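Local structure of sensor protein (Pseudomonas syringae pv. tomato, 2R8R) at residues N133-V136 against R137-G141; A190-Q194 against T195-A199. The protein is the N-terminal KdpD region of a sensor kinase that probably transfers phosphate from ATP to a protein histidine in a two-component system. All coordinates share one frame; numbering follows the deposited sequence.

Contact 1. Residues N133-V136 against R137-G141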
# COMPACT_ATOMS: atom_id res chain seq x y z
N ASN A 133 7.39 13.65 -6.86
CA ASN A 133 6.34 13.62 -7.93
C ASN A 133 6.90 14.00 -9.31
O ASN A 133 6.68 13.28 -10.29
CB ASN A 133 5.16 14.56 -7.58
CG ASN A 133 3.89 14.30 -8.44
OD1 ASN A 133 3.60 15.04 -9.41
ND2 ASN A 133 3.12 13.28 -8.06
N ASP A 134 7.61 15.13 -9.35
CA ASP A 134 8.26 15.68 -10.54
C ASP A 134 9.43 14.82 -11.04
O ASP A 134 9.58 14.62 -12.23
CB ASP A 134 8.74 17.11 -10.28
CG ASP A 134 7.58 18.08 -10.02
OD1 ASP A 134 6.40 17.64 -10.11
OD2 ASP A 134 7.83 19.28 -9.72
N GLN A 135 10.27 14.32 -10.15
CA GLN A 135 11.31 13.36 -10.54
C GLN A 135 10.67 12.14 -11.21
O GLN A 135 11.08 11.75 -12.30
CB GLN A 135 12.17 12.97 -9.35
CG GLN A 135 13.47 12.26 -9.71
CD GLN A 135 14.30 11.90 -8.48
OE1 GLN A 135 13.94 12.26 -7.36
NE2 GLN A 135 15.42 11.20 -8.68
N VAL A 136 9.65 11.55 -10.58
CA VAL A 136 8.97 10.39 -11.18
C VAL A 136 8.33 10.70 -12.55
O VAL A 136 8.48 9.91 -13.49
CB VAL A 136 7.91 9.78 -10.22
CG1 VAL A 136 7.13 8.60 -10.91
CG2 VAL A 136 8.57 9.29 -8.94
N ARG A 137 7.64 11.83 -12.67
CA ARG A 137 7.02 12.24 -13.94
C ARG A 137 8.08 12.50 -15.02
O ARG A 137 7.88 12.13 -16.17
CB ARG A 137 6.15 13.48 -13.73
CG ARG A 137 5.35 13.97 -14.96
CD ARG A 137 4.32 15.07 -14.53
NE ARG A 137 3.81 15.88 -15.63
CZ ARG A 137 3.09 17.00 -15.47
NH1 ARG A 137 2.78 17.45 -14.26
NH2 ARG A 137 2.66 17.67 -16.54
N GLY A 138 9.20 13.10 -14.63
CA GLY A 138 10.32 13.37 -15.52
C GLY A 138 10.97 12.11 -16.05
O GLY A 138 11.49 12.10 -17.15
N ILE A 139 10.94 11.05 -15.26
CA ILE A 139 11.57 9.80 -15.62
C ILE A 139 10.59 8.97 -16.44
O ILE A 139 10.90 8.59 -17.55
CB ILE A 139 12.05 9.05 -14.34
CG1 ILE A 139 13.38 9.64 -13.88
CG2 ILE A 139 12.18 7.52 -14.55
CD1 ILE A 139 13.74 9.18 -12.47
N THR A 140 9.40 8.75 -15.90
CA THR A 140 8.45 7.81 -16.50
C THR A 140 7.51 8.40 -17.55
O THR A 140 6.91 7.66 -18.32
CB THR A 140 7.55 7.14 -15.41
OG1 THR A 140 6.72 8.14 -14.81
CG2 THR A 140 8.37 6.43 -14.34
N GLY A 141 7.37 9.73 -17.56
CA GLY A 141 6.35 10.41 -18.36
C GLY A 141 4.91 10.19 -17.88
O GLY A 141 3.97 10.68 -18.52
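T140 lays its hydroxyl over the carbonyl of V136, one helical turn earlier, with OG1 2.8 Å from V136 O. The first torsion of T140 (chi1 65°) sets OG1 between its own backbone N and carbonyl carbon, from where it folds back on the preceding turn. The hydroxyl comes to V136 O from above the carbonyl plane, 44° out of it, whereas the amide T140 N, also 2.8 Å from V136 O, lies almost in line with the C=O and makes a nearly straight bond (171°). Two firm bonds from one residue thus grip this oxygen, and I139 N adds a weak one. The same OG1 is also hydrogen-bonded to V142 N, just past the helix. CG1 of V136 comes within 3.9 Å of T140 OG1, so a methyl flanks the hydroxyl. On another side of the helix, Q135 and I139 run side by side in the same direction, CG of Q135 lying 4.1 Å from CD1 of I139. Regular backbone bonds from R137 N to N133 O (2.9 Å) and from G138 N to D134 O (2.9 Å) hold the preceding turn. The helix ends at T140; G141, with positive phi, is the first residue beyond it, although its N still reaches R137 O. N133 ties the start of the helix to the loop that follows it, through a bond from ND2 to V144 O. V136 packs on Q127 and V144, and I139 and T140 lean on helix 194-209, so helix 133-140 lies between the loops at its own two ends and that C-terminal helix.

Contact 2. Residues A190-Q194 against T195-A199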
# COMPACT_ATOMS: atom_id res chain seq x y z
N ALA A 190 4.91 2.36 -20.52
CA ALA A 190 5.75 3.56 -20.33
C ALA A 190 6.46 3.52 -18.97
O ALA A 190 7.55 4.06 -18.80
CB ALA A 190 4.92 4.87 -20.51
N PHE A 191 5.87 2.85 -18.02
CA PHE A 191 6.38 2.82 -16.65
C PHE A 191 7.41 1.72 -16.40
O PHE A 191 8.49 1.95 -15.85
CB PHE A 191 5.20 2.58 -15.73
CG PHE A 191 5.52 2.77 -14.27
CD1 PHE A 191 5.45 4.03 -13.69
CD2 PHE A 191 5.90 1.68 -13.49
CE1 PHE A 191 5.77 4.21 -12.36
CE2 PHE A 191 6.20 1.84 -12.15
CZ PHE A 191 6.14 3.12 -11.58
N PHE A 192 7.02 0.51 -16.75
CA PHE A 192 7.80 -0.69 -16.48
C PHE A 192 8.80 -0.90 -17.59
O PHE A 192 8.56 -1.66 -18.53
CB PHE A 192 6.91 -1.93 -16.37
CG PHE A 192 6.14 -1.98 -15.12
CD1 PHE A 192 6.63 -2.64 -14.02
CD2 PHE A 192 4.91 -1.34 -15.03
CE1 PHE A 192 5.90 -2.68 -12.83
CE2 PHE A 192 4.20 -1.38 -13.82
CZ PHE A 192 4.73 -2.05 -12.73
N THR A 193 9.90 -0.17 -17.46
CA THR A 193 11.10 -0.43 -18.21
C THR A 193 12.24 -0.64 -17.23
O THR A 193 12.14 -0.34 -16.05
CB THR A 193 11.41 0.74 -19.20
OG1 THR A 193 11.75 1.91 -18.45
CG2 THR A 193 10.21 1.02 -20.13
N GLN A 194 13.32 -1.21 -17.73
CA GLN A 194 14.54 -1.47 -16.97
C GLN A 194 15.08 -0.17 -16.40
O GLN A 194 15.41 -0.08 -15.23
CB GLN A 194 15.56 -2.13 -17.92
CG GLN A 194 16.94 -2.44 -17.35
CD GLN A 194 16.91 -3.44 -16.21
OE1 GLN A 194 16.11 -4.38 -16.21
NE2 GLN A 194 17.79 -3.26 -15.24
N THR A 195 15.18 0.83 -17.25
CA THR A 195 15.70 2.14 -16.86
C THR A 195 14.85 2.77 -15.77
O THR A 195 15.40 3.25 -14.79
CB THR A 195 15.80 3.10 -18.08
OG1 THR A 195 16.97 2.78 -18.85
CG2 THR A 195 15.90 4.55 -17.63
N ASN A 196 13.53 2.82 -15.96
CA ASN A 196 12.65 3.45 -14.98
C ASN A 196 12.59 2.72 -13.63
O ASN A 196 12.65 3.35 -12.57
CB ASN A 196 11.22 3.56 -15.55
CG ASN A 196 11.10 4.59 -16.67
OD1 ASN A 196 11.99 5.41 -16.86
ND2 ASN A 196 9.98 4.54 -17.40
N LEU A 197 12.52 1.40 -13.68
CA LEU A 197 12.46 0.59 -12.47
C LEU A 197 13.78 0.63 -11.68
O LEU A 197 13.76 0.56 -10.46
CB LEU A 197 12.04 -0.86 -12.81
CG LEU A 197 10.61 -1.05 -13.34
CD1 LEU A 197 10.38 -2.48 -13.93
CD2 LEU A 197 9.53 -0.70 -12.26
N THR A 198 14.90 0.76 -12.36
CA THR A 198 16.20 0.96 -11.72
C THR A 198 16.23 2.29 -10.98
O THR A 198 16.69 2.37 -9.82
CB THR A 198 17.33 0.94 -12.78
OG1 THR A 198 17.44 -0.38 -13.31
CG2 THR A 198 18.67 1.37 -12.19
N ALA A 199 15.71 3.33 -11.65
CA ALA A 199 15.62 4.66 -11.08
C ALA A 199 14.74 4.66 -9.83
O ALA A 199 15.10 5.20 -8.82
CB ALA A 199 15.07 5.65 -12.16
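L197 crosses the two phenylalanine side chains differently, at about a right angle to F191 and obliquely to F192. Its CD1 lies 3.8 Å from CD1 of F192, and its CD2 is 4.2 Å from CE2 of F191, so the forked end of the leucine meets both aromatic residues. The rings also touch each other, CD2 of F191 standing over one face of F192 toward its rim. The chain turns at F192, the centre of an inverse gamma turn. T193 and N196 cross obliquely at the N-terminus of helix 194-209. T193 is the N-cap: with chi1 at 67°, OG1 is turned toward the first turn and accepts from N196 N at 3.2 Å in a fairly straight bond (163°). The side-chain amide of N196 reaches back to the preceding helix, where ND2 makes a weak bond to F191 O at 3.4 Å. Q194 O is held from one turn further on by T198 N at 3.0 Å and by T198 OG1 at 2.8 Å, from opposite faces of its plane. Around this corner F192 meets P15 and L197 meets A14, while L173 and L169 of helix 166-174 add to the apolar side. The chemistry is therefore divided: carbon packing seats the corner between helices 185-191 and 194-209 on its neighbours, while the threonine cap supplies an acceptor for a first-turn amide, and the asparagine adds a weak link back to the end of helix 185-191.

In the fold
Following the chain from the N terminus, contact 1 comes first, within helix 133-140 after strand 119-125 of the central parallel sheet; contact 2 opens much later, at the corner between helices 185-191 and 194-209. Each is a local turn that closes no long loop, and the two are in series, neither nested nor crossed. They nevertheless meet in space, the centres of contact 1 and contact 2 lying about 11 Å apart. I139 packs on N196 and A199, and T140 on F191 and N196. Strand 158-161 and helix 166-174 lie between them in sequence, and the meeting joins helix 133-140 to helices 185-191 and 194-209 of this P-loop NTPase-like domain.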